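Local coordinates for CG8862 (Drosophila melanogaster, PDB 3ISM), which probably cleaves DNA and RNA as a magnesium-dependent mitochondrial endonuclease (EndoG) of the DNA/RNA non-specific endonuclease family, at residues Asp74-Glu79 and Thr118-Asn123; Pro126-Gly131 and Met210-Ile215; Tyr191-Gly196 and Leu203-Tyr208. One frame throughout, in Å; residues are numbered along the deposited sequence. Where two conformers were deposited one is given.

Contact 1 (Asp74-Glu79 and Thr118-Asn123); sequences DFKQDE and TFYLSN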
loop_
_atom_site.group_PDB
_atom_site.type_symbol
_atom_site.label_atom_id
_atom_site.label_comp_id
_atom_site.label_asym_id
_atom_site.label_seq_id
_atom_site.Cartn_x
_atom_site.Cartn_y
_atom_site.Cartn_z
ATOM N N ASP B 74 -24.412 -8.015 -14.473
ATOM C CA ASP B 74 -24.300 -6.628 -14.031
ATOM C C ASP B 74 -23.278 -6.479 -12.907
ATOM O O ASP B 74 -23.051 -7.411 -12.128
ATOM C CB ASP B 74 -25.654 -6.092 -13.564
ATOM C CG ASP B 74 -26.725 -6.207 -14.630
ATOM O OD1 ASP B 74 -26.565 -5.589 -15.713
ATOM O OD2 ASP B 74 -27.730 -6.915 -14.378
ATOM N N PHE B 75 -22.680 -5.296 -12.834
ATOM C CA PHE B 75 -21.707 -4.967 -11.809
ATOM C C PHE B 75 -22.436 -4.810 -10.475
ATOM O O PHE B 75 -23.403 -4.053 -10.371
ATOM C CB PHE B 75 -20.970 -3.680 -12.181
ATOM C CG PHE B 75 -20.166 -3.776 -13.461
ATOM C CD1 PHE B 75 -18.887 -4.302 -13.452
ATOM C CD2 PHE B 75 -20.685 -3.322 -14.661
ATOM C CE1 PHE B 75 -18.139 -4.382 -14.615
ATOM C CE2 PHE B 75 -19.946 -3.401 -15.830
ATOM C CZ PHE B 75 -18.668 -3.932 -15.807
ATOM N N LYS B 76 -21.991 -5.548 -9.466
ATOM C CA LYS B 76 -22.705 -5.601 -8.190
ATOM C C LYS B 76 -21.757 -5.659 -7.011
ATOM O O LYS B 76 -20.661 -6.229 -7.126
ATOM C CB LYS B 76 -23.661 -6.796 -8.162
ATOM C CG LYS B 76 -23.015 -8.160 -8.386
ATOM C CD LYS B 76 -23.942 -9.076 -9.213
ATOM C CE LYS B 76 -23.267 -10.416 -9.598
ATOM N NZ LYS B 76 -21.791 -10.304 -9.805
ATOM N N GLN B 77 -22.174 -5.068 -5.887
ATOM C CA GLN B 77 -21.401 -5.122 -4.637
ATOM C C GLN B 77 -21.224 -6.566 -4.164
ATOM O O GLN B 77 -22.109 -7.405 -4.350
ATOM C CB GLN B 77 -22.055 -4.279 -3.527
ATOM C CG GLN B 77 -23.346 -4.886 -2.939
ATOM C CD GLN B 77 -23.829 -4.196 -1.665
ATOM O OE1 GLN B 77 -23.051 -3.576 -0.942
ATOM N NE2 GLN B 77 -25.120 -4.329 -1.376
ATOM N N ASP B 78 -20.075 -6.843 -3.573
ATOM C CA ASP B 78 -19.777 -8.155 -2.997
ATOM C C ASP B 78 -20.124 -8.160 -1.495
ATOM O O ASP B 78 -19.415 -7.553 -0.676
ATOM C CB ASP B 78 -18.297 -8.492 -3.215
ATOM C CG ASP B 78 -17.940 -9.900 -2.753
ATOM O OD1 ASP B 78 -18.755 -10.541 -2.052
ATOM O OD2 ASP B 78 -16.836 -10.363 -3.106
ATOM N N GLU B 79 -21.190 -8.876 -1.153
ATOM C CA GLU B 79 -21.750 -8.870 0.195
ATOM C C GLU B 79 -20.962 -9.752 1.148
ATOM O O GLU B 79 -21.179 -9.727 2.358
ATOM C CB GLU B 79 -23.222 -9.302 0.164
ATOM C CG GLU B 79 -24.161 -8.216 -0.332
ATOM C CD GLU B 79 -25.499 -8.750 -0.800
ATOM O OE1 GLU B 79 -25.725 -9.978 -0.720
ATOM O OE2 GLU B 79 -26.326 -7.936 -1.263
ATOM N N THR B 118 -17.575 -12.971 -12.125
ATOM C CA THR B 118 -16.529 -11.986 -12.443
ATOM C C THR B 118 -17.059 -10.553 -12.352
ATOM O O THR B 118 -16.286 -9.597 -12.377
ATOM C CB THR B 118 -15.902 -12.208 -13.844
ATOM O OG1 THR B 118 -16.876 -11.929 -14.866
ATOM C CG2 THR B 118 -15.417 -13.650 -13.994
ATOM N N PHE B 119 -18.372 -10.393 -12.229
ATOM C CA PHE B 119 -18.950 -9.048 -12.138
ATOM C C PHE B 119 -19.111 -8.471 -10.718
ATOM O O PHE B 119 -19.633 -7.363 -10.550
ATOM C CB PHE B 119 -20.248 -8.958 -12.944
ATOM C CG PHE B 119 -20.024 -8.875 -14.434
ATOM C CD1 PHE B 119 -20.119 -7.654 -15.095
ATOM C CD2 PHE B 119 -19.703 -10.015 -15.174
ATOM C CE1 PHE B 119 -19.909 -7.571 -16.473
ATOM C CE2 PHE B 119 -19.495 -9.940 -16.562
ATOM C CZ PHE B 119 -19.599 -8.715 -17.210
ATOM N N TYR B 120 -18.641 -9.199 -9.702
ATOM C CA TYR B 120 -18.582 -8.625 -8.361
ATOM C C TYR B 120 -17.587 -7.486 -8.379
ATOM O O TYR B 120 -16.491 -7.628 -8.940
ATOM C CB TYR B 120 -18.164 -9.653 -7.312
ATOM C CG TYR B 120 -19.251 -10.621 -6.943
ATOM C CD1 TYR B 120 -20.392 -10.191 -6.277
ATOM C CD2 TYR B 120 -19.139 -11.975 -7.263
ATOM C CE1 TYR B 120 -21.408 -11.088 -5.939
ATOM C CE2 TYR B 120 -20.137 -12.880 -6.923
ATOM C CZ TYR B 120 -21.266 -12.428 -6.257
ATOM O OH TYR B 120 -22.267 -13.319 -5.921
ATOM N N LEU B 121 -17.961 -6.364 -7.765
ATOM C CA LEU B 121 -17.072 -5.213 -7.671
ATOM C C LEU B 121 -15.756 -5.491 -6.935
ATOM O O LEU B 121 -14.812 -4.716 -7.058
ATOM C CB LEU B 121 -17.786 -4.023 -7.028
ATOM C CG LEU B 121 -18.898 -3.463 -7.918
ATOM C CD1 LEU B 121 -19.792 -2.529 -7.120
ATOM C CD2 LEU B 121 -18.299 -2.756 -9.143
ATOM N N SER B 122 -15.695 -6.581 -6.171
ATOM C CA SER B 122 -14.431 -6.982 -5.560
ATOM C C SER B 122 -13.422 -7.515 -6.574
ATOM O O SER B 122 -12.240 -7.623 -6.257
ATOM C CB SER B 122 -14.651 -7.997 -4.446
ATOM O OG SER B 122 -15.369 -9.107 -4.915
ATOM N N ASN B 123 -13.894 -7.837 -7.783
ATOM C CA ASN B 123 -13.025 -8.281 -8.878
ATOM C C ASN B 123 -12.615 -7.092 -9.760
ATOM O O ASN B 123 -11.927 -7.262 -10.761
ATOM C CB ASN B 123 -13.697 -9.408 -9.692
ATOM C CG ASN B 123 -12.805 -9.946 -10.851
ATOM O OD1 ASN B 123 -11.619 -10.244 -10.669
ATOM N ND2 ASN B 123 -13.399 -10.070 -12.044
#
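The shortest polar link between Asp74-Glu79 and Thr118-Asn123 is Ser122 OG donating to Asp78 OD2 at 2.6 Å. It uses the anti lone pair of the carboxylate, and Asp78 holds its carboxyl group there with CG anti to the backbone N (chi1 -175°). Arg34 forms a salt bridge with the same OD2, and Ser80 bonds OD1, so this buried carboxylate is gripped at both oxygens. An alanine in place of Asp78 would remove the acceptor shared by Ser122 OG and Arg34, and would probably loosen this end of the contact.

Two backbone bonds bracket Lys76: its N donates to Phe119 O (3.2 Å), and its O receives Leu121 N (2.8 Å). Together they make a single beta bridge with Tyr120, joining a loop to one that runs into a 3-10 turn at Leu121-Asn123. The Lys76 chain leaves the backbone in the crowded position, with CG between N and the carbonyl carbon (chi1 58°), and bends at chi2 and chi4. The ammonium group thereby comes to lie over the centre of the Tyr120 ring in a cation-pi contact, NZ 3.8 Å from the centroid, while donating to Asp116 O.

On the Phe75 side of Lys76 the contact is packing. Phe119 turns an edge to the face of Phe75 in a tilted edge-to-face pair, CD1 of Phe119 lying 3.9 Å from CE1 of Phe75, with the planes 57° apart. Leu121 CD2 rests against Phe75 CB. Phe119 also meets the ring of His101, the predicted proton acceptor, and Phe75 meets Tyr331 of the inhibitor chain, CG4930.

The chemistry is thus divided: a shared carboxylate at one end, aromatic rings at the other and a lysine charge settled on a tyrosine between them, with the aromatic end against the predicted active-site histidine.

Contact 2 (Pro126-Gly131 and Met210-Ile215); sequences PQVGQG and MPNQVI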
loop_
_atom_site.group_PDB
_atom_site.type_symbol
_atom_site.label_atom_id
_atom_site.label_comp_id
_atom_site.label_asym_id
_atom_site.label_seq_id
_atom_site.Cartn_x
_atom_site.Cartn_y
_atom_site.Cartn_z
ATOM N N PRO B 126 -10.319 0.432 -10.845
ATOM C CA PRO B 126 -10.473 1.539 -11.781
ATOM C C PRO B 126 -9.432 1.467 -12.880
ATOM O O PRO B 126 -8.230 1.454 -12.612
ATOM C CB PRO B 126 -10.280 2.791 -10.902
ATOM C CG PRO B 126 -10.661 2.327 -9.539
ATOM C CD PRO B 126 -10.126 0.908 -9.470
ATOM N N GLN B 127 -9.917 1.387 -14.109
ATOM C CA GLN B 127 -9.059 1.393 -15.279
ATOM C C GLN B 127 -9.537 2.461 -16.243
ATOM O O GLN B 127 -10.749 2.663 -16.395
ATOM C CB GLN B 127 -9.095 0.034 -15.971
ATOM C CG GLN B 127 -8.590 -1.111 -15.096
ATOM C CD GLN B 127 -8.476 -2.408 -15.860
ATOM O OE1 GLN B 127 -9.360 -2.763 -16.628
ATOM N NE2 GLN B 127 -7.369 -3.119 -15.660
ATOM N N VAL B 128 -8.582 3.143 -16.879
ATOM C CA VAL B 128 -8.860 3.960 -18.069
ATOM C C VAL B 128 -9.642 3.119 -19.081
ATOM O O VAL B 128 -9.312 1.953 -19.319
ATOM C CB VAL B 128 -7.531 4.478 -18.685
ATOM C CG1 VAL B 128 -7.745 5.164 -20.026
ATOM C CG2 VAL B 128 -6.831 5.424 -17.695
ATOM N N GLY B 129 -10.691 3.704 -19.652
ATOM C CA GLY B 129 -11.575 2.992 -20.552
ATOM C C GLY B 129 -11.042 2.859 -21.966
ATOM O O GLY B 129 -10.366 1.884 -22.286
ATOM N N GLN B 130 -11.398 3.830 -22.805
ATOM C CA GLN B 130 -10.857 3.974 -24.149
ATOM C C GLN B 130 -9.345 4.083 -24.067
ATOM O O GLN B 130 -8.807 4.905 -23.306
ATOM C CB GLN B 130 -11.414 5.235 -24.807
ATOM C CG GLN B 130 -12.841 5.112 -25.305
ATOM C CD GLN B 130 -13.385 6.431 -25.833
ATOM O OE1 GLN B 130 -13.229 6.759 -27.014
ATOM N NE2 GLN B 130 -14.045 7.189 -24.958
ATOM N N GLY B 131 -8.667 3.244 -24.844
ATOM C CA GLY B 131 -7.208 3.217 -24.847
ATOM C C GLY B 131 -6.566 2.340 -23.788
ATOM O O GLY B 131 -5.342 2.340 -23.653
ATOM N N MET B 210 1.535 -3.194 -17.747
ATOM C CA MET B 210 1.024 -2.122 -18.608
ATOM C C MET B 210 0.544 -0.975 -17.746
ATOM O O MET B 210 -0.073 -1.216 -16.731
ATOM C CB MET B 210 -0.112 -2.632 -19.496
ATOM C CG MET B 210 0.309 -3.742 -20.458
ATOM S SD MET B 210 -1.079 -4.420 -21.383
ATOM C CE MET B 210 -1.634 -3.020 -22.334
ATOM N N PRO B 211 0.838 0.274 -18.147
ATOM C CA PRO B 211 0.421 1.409 -17.333
ATOM C C PRO B 211 -1.087 1.649 -17.478
ATOM O O PRO B 211 -1.658 1.441 -18.559
ATOM C CB PRO B 211 1.239 2.572 -17.910
ATOM C CG PRO B 211 1.410 2.201 -19.387
ATOM C CD PRO B 211 1.542 0.693 -19.383
ATOM N N ASN B 212 -1.713 2.071 -16.387
ATOM C CA ASN B 212 -3.130 2.374 -16.363
ATOM C C ASN B 212 -3.357 3.760 -16.984
ATOM O O ASN B 212 -3.669 4.730 -16.293
ATOM C CB ASN B 212 -3.646 2.302 -14.916
ATOM C CG ASN B 212 -5.170 2.358 -14.808
ATOM O OD1 ASN B 212 -5.874 2.274 -15.810
ATOM N ND2 ASN B 212 -5.684 2.473 -13.564
ATOM N N GLN B 213 -3.191 3.842 -18.299
ATOM C CA GLN B 213 -3.355 5.102 -19.014
ATOM C C GLN B 213 -3.763 4.809 -20.444
ATOM O O GLN B 213 -3.726 3.656 -20.867
ATOM C CB GLN B 213 -2.046 5.908 -18.997
ATOM C CG GLN B 213 -0.909 5.235 -19.726
ATOM C CD GLN B 213 0.453 5.737 -19.289
ATOM O OE1 GLN B 213 0.662 6.087 -18.114
ATOM N NE2 GLN B 213 1.399 5.745 -20.225
ATOM N N VAL B 214 -4.124 5.848 -21.196
ATOM C CA VAL B 214 -4.366 5.681 -22.630
ATOM C C VAL B 214 -3.096 5.179 -23.339
ATOM O O VAL B 214 -2.044 5.825 -23.318
ATOM C CB VAL B 214 -4.907 6.964 -23.288
ATOM C CG1 VAL B 214 -4.891 6.857 -24.825
ATOM C CG2 VAL B 214 -6.316 7.264 -22.793
ATOM N N ILE B 215 -3.204 3.992 -23.926
ATOM C CA ILE B 215 -2.141 3.415 -24.734
ATOM C C ILE B 215 -2.591 3.412 -26.187
ATOM O O ILE B 215 -3.744 3.088 -26.480
ATOM C CB ILE B 215 -1.820 1.962 -24.295
ATOM C CG1 ILE B 215 -1.265 1.950 -22.871
ATOM C CG2 ILE B 215 -0.798 1.321 -25.246
ATOM C CD1 ILE B 215 -1.181 0.582 -22.295
#
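Pro126-Gly131 carries the end of strand 124-127 into helix 129-133 of the His-Me finger nuclease fold, and here it meets the chain as it leaves strand 203-211. That helix carries the Mg2+ ligand Asn133, so the contact lies next to the metal site. Asn212 stands at the centre of an inverse gamma turn just past strand 203-211.

The side-chain hydrogen bonds both belong to Asn212. With CG anti to the backbone N (chi1 -170°), its amide reaches across and imitates a backbone peptide: ND2 donates to Pro126 O at 2.9 Å, and OD1 accepts from Val128 N at 3.0 Å. Asparagine suits the place because one flat group offers donor and acceptor together. ND2 also bonds Pro187 O, which ties the amide to a third part of the chain.

The apolar contacts centre on Val128, whose CB points toward the other segment. Its CG1 meets Val214 CG2 at 3.8 Å, the two side chains crossing at about a right angle, while its CG2 lies 3.7 Å from Gln213 CA. These branched side chains meet between the polar ends.

The backbone bond closes the far end at Gly131. A side chain there would clash with Val214 CG1, and the positive phi (86°) itself calls for glycine. Gly131 O accepts the nearly straight N-H of Ile215 on a lone pair, with Ile215 N 2.7 Å away.

Contact 3 (Tyr191-Gly196 and Leu203-Tyr208); sequences YKVIVG and LHMESY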
loop_
_atom_site.group_PDB
_atom_site.type_symbol
_atom_site.label_atom_id
_atom_site.label_comp_id
_atom_site.label_asym_id
_atom_site.label_seq_id
_atom_site.Cartn_x
_atom_site.Cartn_y
_atom_site.Cartn_z
ATOM N N TYR B 191 -0.413 -5.950 -13.976
ATOM C CA TYR B 191 0.455 -6.993 -14.534
ATOM C C TYR B 191 -0.357 -8.234 -14.854
ATOM O O TYR B 191 -1.435 -8.430 -14.302
ATOM C CB TYR B 191 1.574 -7.403 -13.550
ATOM C CG TYR B 191 1.046 -7.932 -12.237
ATOM C CD1 TYR B 191 0.565 -9.240 -12.115
ATOM C CD2 TYR B 191 1.010 -7.114 -11.119
ATOM C CE1 TYR B 191 0.042 -9.701 -10.920
ATOM C CE2 TYR B 191 0.512 -7.562 -9.917
ATOM C CZ TYR B 191 0.027 -8.845 -9.827
ATOM O OH TYR B 191 -0.467 -9.259 -8.631
ATOM N N LYS B 192 0.199 -9.076 -15.719
ATOM C CA LYS B 192 -0.216 -10.468 -15.848
ATOM C C LYS B 192 1.046 -11.301 -15.859
ATOM O O LYS B 192 1.970 -11.028 -16.622
ATOM C CB LYS B 192 -1.010 -10.718 -17.132
ATOM C CG LYS B 192 -2.459 -10.229 -17.064
ATOM C CD LYS B 192 -3.227 -10.685 -18.298
ATOM C CE LYS B 192 -4.660 -10.128 -18.335
ATOM N NZ LYS B 192 -5.518 -10.730 -17.280
ATOM N N VAL B 193 1.088 -12.310 -15.002
ATOM C CA VAL B 193 2.198 -13.243 -14.984
ATOM C C VAL B 193 1.615 -14.615 -15.291
ATOM O O VAL B 193 0.690 -15.056 -14.623
ATOM C CB VAL B 193 2.988 -13.207 -13.631
ATOM C CG1 VAL B 193 4.140 -14.228 -13.656
ATOM C CG2 VAL B 193 3.547 -11.804 -13.374
ATOM N N ILE B 194 2.170 -15.268 -16.315
ATOM C CA ILE B 194 1.524 -16.380 -17.016
ATOM C C ILE B 194 2.468 -17.585 -17.172
ATOM O O ILE B 194 3.632 -17.420 -17.531
ATOM C CB ILE B 194 1.115 -15.916 -18.449
ATOM C CG1 ILE B 194 0.290 -14.615 -18.412
ATOM C CG2 ILE B 194 0.400 -17.016 -19.212
ATOM C CD1 ILE B 194 0.599 -13.668 -19.572
ATOM N N VAL B 195 1.973 -18.793 -16.919
ATOM C CA VAL B 195 2.743 -19.995 -17.206
ATOM C C VAL B 195 1.910 -20.932 -18.064
ATOM O O VAL B 195 0.798 -21.293 -17.689
ATOM C CB VAL B 195 3.209 -20.717 -15.897
ATOM C CG1 VAL B 195 3.637 -22.173 -16.159
ATOM C CG2 VAL B 195 4.332 -19.947 -15.227
ATOM N N GLY B 196 2.449 -21.308 -19.223
ATOM C CA GLY B 196 1.827 -22.309 -20.082
ATOM C C GLY B 196 2.550 -23.634 -19.972
ATOM O O GLY B 196 3.779 -23.673 -19.877
ATOM N N LEU B 203 7.648 -25.957 -19.292
ATOM C CA LEU B 203 6.916 -24.838 -18.749
ATOM C C LEU B 203 7.445 -23.541 -19.366
ATOM O O LEU B 203 8.653 -23.352 -19.492
ATOM C CB LEU B 203 7.028 -24.836 -17.226
ATOM C CG LEU B 203 6.558 -26.112 -16.502
ATOM C CD1 LEU B 203 6.771 -26.009 -14.997
ATOM C CD2 LEU B 203 5.102 -26.432 -16.803
ATOM N N HIS B 204 6.529 -22.663 -19.770
ATOM C CA HIS B 204 6.892 -21.402 -20.407
ATOM C C HIS B 204 6.220 -20.255 -19.690
ATOM O O HIS B 204 5.002 -20.256 -19.532
ATOM C CB HIS B 204 6.461 -21.384 -21.873
ATOM C CG HIS B 204 6.954 -22.554 -22.660
ATOM N ND1 HIS B 204 8.032 -22.476 -23.512
ATOM C CD2 HIS B 204 6.531 -23.839 -22.701
ATOM C CE1 HIS B 204 8.241 -23.659 -24.063
ATOM N NE2 HIS B 204 7.338 -24.502 -23.592
ATOM N N MET B 205 7.004 -19.269 -19.286
ATOM C CA MET B 205 6.457 -18.102 -18.576
ATOM C C MET B 205 6.448 -16.826 -19.417
ATOM O O MET B 205 7.382 -16.565 -20.168
ATOM C CB MET B 205 7.224 -17.863 -17.281
ATOM C CG MET B 205 6.736 -16.673 -16.487
ATOM S SD MET B 205 7.596 -16.516 -14.936
ATOM C CE MET B 205 6.795 -17.778 -13.953
ATOM N N GLU B 206 5.383 -16.046 -19.283
ATOM C CA GLU B 206 5.314 -14.694 -19.837
ATOM C C GLU B 206 4.894 -13.746 -18.724
ATOM O O GLU B 206 4.127 -14.116 -17.845
ATOM C CB GLU B 206 4.284 -14.608 -20.989
ATOM C CG GLU B 206 4.594 -15.479 -22.190
ATOM C CD GLU B 206 3.655 -15.249 -23.373
ATOM O OE1 GLU B 206 2.747 -14.388 -23.302
ATOM O OE2 GLU B 206 3.824 -15.948 -24.382
ATOM N N SER B 207 5.404 -12.519 -18.748
ATOM C CA SER B 207 4.935 -11.513 -17.798
ATOM C C SER B 207 4.960 -10.120 -18.399
ATOM O O SER B 207 5.920 -9.741 -19.078
ATOM C CB SER B 207 5.725 -11.557 -16.481
ATOM O OG SER B 207 7.108 -11.473 -16.712
ATOM N N TYR B 208 3.894 -9.371 -18.122
ATOM C CA TYR B 208 3.645 -8.067 -18.719
ATOM C C TYR B 208 3.299 -7.083 -17.614
ATOM O O TYR B 208 2.669 -7.459 -16.632
ATOM C CB TYR B 208 2.455 -8.134 -19.681
ATOM C CG TYR B 208 2.619 -9.113 -20.816
ATOM C CD1 TYR B 208 3.005 -8.678 -22.080
ATOM C CD2 TYR B 208 2.376 -10.478 -20.627
ATOM C CE1 TYR B 208 3.159 -9.574 -23.122
ATOM C CE2 TYR B 208 2.529 -11.378 -21.658
ATOM C CZ TYR B 208 2.913 -10.921 -22.902
ATOM O OH TYR B 208 3.082 -11.815 -23.917
#
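Six backbone hydrogen bonds join Tyr191-Gly196 to Leu203-Tyr208 as the two arms of an antiparallel beta hairpin. They run in reciprocal pairs between Lys192 and Tyr208, Ile194 and Glu206, and Gly196 and His204. The shortest, Ile194 N to Glu206 O at 2.7 Å, arrives nearly along the C=O axis. Between these pairs lie the non-hydrogen-bonded ones, Val193 with Ser207 and Val195 with Met205.

On the face of the non-hydrogen-bonded pairs, Met205 starts with CG anti to the backbone N (chi1 180°) and bends at chi3, bringing its CE to 3.5 Å from Val195 CG2. This flexible thioether fits itself to the rigid, branched valine. Ser207 is small enough to pack its CB against Val193 CG2 at 3.8 Å, and its hydroxyl is bonded to Val226 O.

The other face is more polar. Ile194 CD1 comes to the edge of the Tyr208 ring, 3.6 Å from CE2, in a diagonal contact. The same ring carries its hydroxyl to Glu206, where Tyr208 OH donates to OE1 at 2.7 Å from above the carboxylate plane. His143 NE2 also bonds Glu206 OE1, so two groups bond that oxygen, and the Tyr208 hydroxyl bond limits the ring's movement.

Strand 153-161 pairs with the outer edge of Tyr191-Gly196, whereas strand 250-251 flanks Leu203-Tyr208. Helix 136-146 lies over the Lys192, Ile194 and Tyr208 face, with Lys192 touching the Mg-site residue Glu141 but bonding Thr158; helix 228-235 covers the face of Val193, Met205 and Ser207.

Contacts 1 and 3 are buried and contact 2 is only partly so, with Gln213 and Val214 exposed. Contact 3 unites neighbouring strands of the main sheet, and contact 2 takes strand 203-211 onward to meet strand 124-127 and helix 129-133; contact 3 is nested inside the loop that contact 2 closes. Contact 1 lies about 26 Å from contact 3, centre to centre, across the middle of the chain, and leads directly into contact 2 along the sequence. Regular backbone pairing dominates the sheet; where the strand ends a side-chain amide takes over much of it, beside one backbone bond. In contact 1, which the inhibitor also touches, charged and aromatic groups supplement a short backbone bridge.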